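Local coordinates for protein GH86A beta-porphyranase (Bacteroides plebeius, PDB 4AW7) that hydrolyses the beta-1,4 linkages between D-galactose and L-galactose-6-sulfate in porphyran, the sulfated polysaccharide of red seaweeds, at residues G220-I234 and K266-N278. Numbering follows the deposited sequence.
Sequences GAYMDGFSVHLYDGI and KPLAISEFGGIDN. With GLA (alpha-D-galactopyranose), chain B; GAL (beta-D-galactopyranose), chain D.
Two adjacent parallel strands of the catalytic barrel, 225-233 and 268-276, bring Glu272, inferred to be the nucleophile, beside His229 and Tyr231 at the cleavage subsite. Their backbones bond in parallel register, as from Gly274 N to Leu230 O (3.0 Å). The Tyr231 hydroxyl donates to OE1 of Glu272 (OH to OE1 2.6 Å) on the anti side, somewhat out of the carboxylate plane, the ring turned 79° from it. Two residues earlier on the same strand, the His229 imidazole takes the carboxylate over one face, the planes 23° apart, and CG of Glu272 lies 3.7 Å from that ring's centroid in a CH-pi contact. With CG anti to the carbonyl carbon (chi1 -55°) and the chain extended beyond it, Glu272 reaches the galactose, OE2 lying 2.6 Å from O2 of the beta anomer; Arg69 forms a salt bridge with OE2. At the imidazole edge NE2 gives a weak bond to Ser271 OG, which also bonds Glu142, while ND1 bonds Glu146, the inferred proton donor. Glu272 on its strand and Glu146 just after strand 136-142 are consistent with a retaining (beta/alpha)8-type glycosidase. Ile276 lays CD1 over a face of the Tyr231 ring, 4.1 Å from its centroid, in the pocket that tolerates methyl-galactose; side-chain-less Gly274 leaves room beside the ring. A phenylalanine in place of Tyr231 would probably leave OE1 without this hydroxyl donor and the carboxylate freer to turn. On the other face, apolar Val228 and Ile270 (CG2 to CD1 3.6 Å) pack against helix 245-262. Extended Lys266 passes Phe226, its NZ donating to the Gly220 and Met223 carbonyl oxygens, both at 2.9 Å.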
# COMPACT_ATOMS: atom_id res chain seq x y z
N GLY A 220 -5.28 -16.72 8.85
CA GLY A 220 -3.96 -16.12 8.74
C GLY A 220 -2.80 -17.06 8.77
O GLY A 220 -1.80 -16.80 8.13
N ALA A 221 -2.92 -18.17 9.49
CA ALA A 221 -1.85 -19.15 9.52
C ALA A 221 -1.53 -19.71 8.13
O ALA A 221 -0.43 -20.17 7.90
CB ALA A 221 -2.20 -20.31 10.47
N TYR A 222 -2.52 -19.72 7.24
CA TYR A 222 -2.46 -20.29 5.91
C TYR A 222 -2.17 -19.26 4.83
O TYR A 222 -2.07 -19.63 3.67
CB TYR A 222 -3.77 -20.99 5.58
CG TYR A 222 -4.20 -21.97 6.66
CD1 TYR A 222 -3.57 -23.20 6.79
CD2 TYR A 222 -5.18 -21.63 7.56
CE1 TYR A 222 -3.95 -24.09 7.80
CE2 TYR A 222 -5.57 -22.51 8.57
CZ TYR A 222 -4.94 -23.74 8.69
OH TYR A 222 -5.32 -24.63 9.69
N MET A 223 -2.05 -17.99 5.22
CA MET A 223 -1.73 -16.91 4.28
C MET A 223 -0.26 -16.59 4.31
O MET A 223 0.38 -16.60 5.35
CB MET A 223 -2.47 -15.63 4.69
CG MET A 223 -4.02 -15.72 4.61
SD MET A 223 -4.67 -16.05 2.97
CE MET A 223 -5.09 -17.83 3.09
N ASP A 224 0.28 -16.24 3.14
CA ASP A 224 1.61 -15.65 3.07
C ASP A 224 1.63 -14.16 3.40
O ASP A 224 2.64 -13.62 3.87
CB ASP A 224 2.19 -15.91 1.70
CG ASP A 224 2.34 -17.38 1.43
OD1 ASP A 224 3.17 -17.99 2.14
OD2 ASP A 224 1.65 -17.93 0.57
N GLY A 225 0.51 -13.47 3.16
CA GLY A 225 0.42 -12.04 3.47
C GLY A 225 -0.99 -11.54 3.47
O GLY A 225 -1.91 -12.29 3.17
N PHE A 226 -1.11 -10.28 3.86
CA PHE A 226 -2.43 -9.66 4.08
C PHE A 226 -2.61 -8.52 3.13
O PHE A 226 -1.71 -7.70 2.95
CB PHE A 226 -2.57 -9.22 5.54
CG PHE A 226 -2.46 -10.40 6.49
CD1 PHE A 226 -3.42 -11.40 6.46
CD2 PHE A 226 -1.42 -10.51 7.38
CE1 PHE A 226 -3.30 -12.52 7.28
CE2 PHE A 226 -1.30 -11.63 8.20
CZ PHE A 226 -2.25 -12.63 8.14
N SER A 227 -3.80 -8.45 2.53
CA SER A 227 -4.09 -7.48 1.49
C SER A 227 -5.28 -6.60 1.81
O SER A 227 -6.30 -7.05 2.34
CB SER A 227 -4.27 -8.18 0.15
OG SER A 227 -5.40 -9.01 0.10
N VAL A 228 -5.13 -5.33 1.45
CA VAL A 228 -6.12 -4.30 1.62
C VAL A 228 -6.10 -3.38 0.41
O VAL A 228 -5.12 -3.29 -0.32
CB VAL A 228 -5.93 -3.51 2.91
CG1 VAL A 228 -5.83 -4.40 4.18
CG2 VAL A 228 -4.81 -2.63 2.79
N HIS A 229 -7.21 -2.67 0.23
CA HIS A 229 -7.36 -1.62 -0.76
C HIS A 229 -7.37 -0.27 -0.07
O HIS A 229 -8.01 -0.13 0.99
CB HIS A 229 -8.67 -1.81 -1.52
CG HIS A 229 -8.72 -3.09 -2.28
ND1 HIS A 229 -9.88 -3.59 -2.85
CD2 HIS A 229 -7.74 -3.98 -2.56
CE1 HIS A 229 -9.56 -4.73 -3.47
NE2 HIS A 229 -8.28 -4.98 -3.30
N LEU A 230 -6.63 0.68 -0.62
CA LEU A 230 -6.50 2.02 -0.03
C LEU A 230 -6.98 3.08 -1.00
O LEU A 230 -6.35 3.31 -2.04
CB LEU A 230 -5.05 2.30 0.36
CG LEU A 230 -4.47 1.43 1.47
CD1 LEU A 230 -2.97 1.74 1.59
CD2 LEU A 230 -5.22 1.60 2.80
N TYR A 231 -8.07 3.75 -0.63
CA TYR A 231 -8.68 4.77 -1.46
C TYR A 231 -8.92 6.07 -0.71
O TYR A 231 -9.36 6.06 0.46
CB TYR A 231 -10.02 4.28 -2.02
CG TYR A 231 -9.83 3.33 -3.19
CD1 TYR A 231 -9.56 3.83 -4.45
CD2 TYR A 231 -9.92 1.97 -3.04
CE1 TYR A 231 -9.38 2.98 -5.52
CE2 TYR A 231 -9.74 1.11 -4.12
CZ TYR A 231 -9.49 1.65 -5.36
OH TYR A 231 -9.33 0.82 -6.45
N ASP A 232 -8.71 7.17 -1.41
CA ASP A 232 -9.18 8.48 -1.02
C ASP A 232 -10.50 8.77 -1.71
O ASP A 232 -10.66 8.43 -2.88
CB ASP A 232 -8.17 9.54 -1.48
CG ASP A 232 -6.96 9.62 -0.63
OD1 ASP A 232 -6.96 9.13 0.50
OD2 ASP A 232 -5.96 10.19 -1.10
N GLY A 233 -11.43 9.40 -1.01
CA GLY A 233 -12.65 9.95 -1.62
C GLY A 233 -12.31 11.32 -2.17
O GLY A 233 -11.51 12.11 -1.61
N ILE A 234 -12.90 11.65 -3.29
CA ILE A 234 -12.61 12.96 -3.87
C ILE A 234 -13.91 13.69 -4.20
O ILE A 234 -14.85 13.06 -4.65
CB ILE A 234 -11.76 12.80 -5.15
CG1 ILE A 234 -10.34 12.35 -4.79
CG2 ILE A 234 -11.78 14.10 -5.96
CD1 ILE A 234 -9.53 11.76 -5.95
N LYS A 266 3.74 -10.46 8.85
CA LYS A 266 3.70 -11.04 7.51
C LYS A 266 3.59 -9.91 6.50
O LYS A 266 3.03 -8.84 6.79
CB LYS A 266 2.53 -12.00 7.32
CG LYS A 266 2.59 -13.20 8.25
CD LYS A 266 1.64 -14.32 7.85
CE LYS A 266 1.74 -15.56 8.75
NZ LYS A 266 1.07 -16.77 8.20
N PRO A 267 4.09 -10.14 5.28
CA PRO A 267 4.06 -9.07 4.30
C PRO A 267 2.64 -8.61 3.94
O PRO A 267 1.69 -9.38 4.00
CB PRO A 267 4.78 -9.66 3.10
CG PRO A 267 5.74 -10.63 3.72
CD PRO A 267 4.90 -11.26 4.80
N LEU A 268 2.56 -7.36 3.54
CA LEU A 268 1.36 -6.74 3.03
C LEU A 268 1.31 -6.76 1.53
O LEU A 268 2.33 -6.78 0.85
CB LEU A 268 1.31 -5.30 3.52
CG LEU A 268 1.46 -5.10 5.00
CD1 LEU A 268 1.63 -3.58 5.29
CD2 LEU A 268 0.37 -5.73 5.83
N ALA A 269 0.11 -6.69 0.98
CA ALA A 269 -0.09 -6.48 -0.45
C ALA A 269 -1.21 -5.47 -0.61
O ALA A 269 -2.30 -5.66 -0.05
CB ALA A 269 -0.43 -7.79 -1.15
N ILE A 270 -0.94 -4.35 -1.28
CA ILE A 270 -1.93 -3.32 -1.50
C ILE A 270 -2.45 -3.53 -2.91
O ILE A 270 -1.89 -3.03 -3.89
CB ILE A 270 -1.41 -1.88 -1.25
CG1 ILE A 270 -0.68 -1.79 0.09
CG2 ILE A 270 -2.54 -0.87 -1.40
CD1 ILE A 270 -1.54 -2.26 1.32
N SER A 271 -3.46 -4.39 -3.02
CA SER A 271 -3.85 -4.88 -4.34
C SER A 271 -4.62 -3.88 -5.19
O SER A 271 -4.78 -4.09 -6.39
CB SER A 271 -4.57 -6.24 -4.22
OG SER A 271 -5.62 -6.15 -3.29
N GLU A 272 -5.07 -2.77 -4.57
CA GLU A 272 -5.57 -1.58 -5.26
C GLU A 272 -5.28 -0.37 -4.39
O GLU A 272 -5.53 -0.41 -3.20
CB GLU A 272 -7.08 -1.58 -5.48
CG GLU A 272 -7.65 -2.80 -6.21
CD GLU A 272 -9.16 -2.81 -6.23
OE1 GLU A 272 -9.80 -1.75 -6.02
OE2 GLU A 272 -9.76 -3.88 -6.45
N PHE A 273 -4.77 0.71 -4.97
CA PHE A 273 -4.75 2.00 -4.29
C PHE A 273 -5.04 3.13 -5.26
O PHE A 273 -4.59 3.10 -6.40
CB PHE A 273 -3.51 2.25 -3.45
CG PHE A 273 -2.20 2.42 -4.19
CD1 PHE A 273 -1.42 1.30 -4.55
CD2 PHE A 273 -1.69 3.68 -4.49
CE1 PHE A 273 -0.18 1.46 -5.14
CE2 PHE A 273 -0.44 3.83 -5.06
CZ PHE A 273 0.31 2.74 -5.40
N GLY A 274 -5.77 4.13 -4.82
CA GLY A 274 -6.08 5.24 -5.68
C GLY A 274 -7.11 6.18 -5.09
O GLY A 274 -7.19 6.36 -3.87
N GLY A 275 -7.93 6.75 -5.98
CA GLY A 275 -8.96 7.69 -5.60
C GLY A 275 -10.28 7.31 -6.23
O GLY A 275 -10.31 6.70 -7.32
N ILE A 276 -11.36 7.69 -5.56
CA ILE A 276 -12.71 7.49 -6.08
C ILE A 276 -13.37 8.85 -6.06
O ILE A 276 -13.49 9.44 -4.99
CB ILE A 276 -13.51 6.51 -5.25
CG1 ILE A 276 -12.85 5.16 -5.18
CG2 ILE A 276 -14.90 6.30 -5.89
CD1 ILE A 276 -13.29 4.34 -3.98
N ASP A 277 -13.82 9.32 -7.23
CA ASP A 277 -14.42 10.66 -7.40
C ASP A 277 -15.91 10.54 -7.17
O ASP A 277 -16.61 9.74 -7.82
CB ASP A 277 -14.13 11.22 -8.80
CG ASP A 277 -14.92 12.50 -9.13
OD1 ASP A 277 -16.10 12.67 -8.74
OD2 ASP A 277 -14.32 13.35 -9.82
N ASN A 278 -16.39 11.37 -6.25
CA ASN A 278 -17.78 11.36 -5.83
C ASN A 278 -18.52 12.60 -6.32
O ASN A 278 -19.74 12.58 -6.54
CB ASN A 278 -17.82 11.28 -4.29
CG ASN A 278 -17.16 10.01 -3.75
OD1 ASN A 278 -17.38 8.91 -4.27
ND2 ASN A 278 -16.33 10.17 -2.70
C1 GLA B . -12.79 -1.81 -5.23
C2 GLA B . -13.09 -2.79 -6.38
C3 GLA B . -12.80 -2.16 -7.73
C4 GLA B . -13.35 -0.76 -7.83
C5 GLA B . -12.84 0.08 -6.66
C6 GLA B . -13.14 1.60 -6.92
O1 GLA B . -11.48 -1.67 -4.88
O2 GLA B . -12.35 -4.04 -6.18
O3 GLA B . -13.42 -2.86 -8.77
O4 GLA B . -14.79 -0.80 -7.84
O5 GLA B . -13.42 -0.56 -5.43
O6 GLA B . -11.97 2.20 -7.62
C1 GAL D . -12.79 -1.81 -5.23
C2 GAL D . -13.09 -2.79 -6.38
C3 GAL D . -12.80 -2.16 -7.73
C4 GAL D . -13.35 -0.76 -7.83
C5 GAL D . -12.84 0.08 -6.66
C6 GAL D . -13.14 1.60 -6.92
O1 GAL D . -13.15 -2.48 -3.96
O2 GAL D . -12.35 -4.04 -6.18
O3 GAL D . -13.42 -2.86 -8.77
O4 GAL D . -14.79 -0.80 -7.84
O5 GAL D . -13.42 -0.56 -5.43
O6 GAL D . -11.97 2.20 -7.62
O HOH W 1 1.80 -18.81 10.09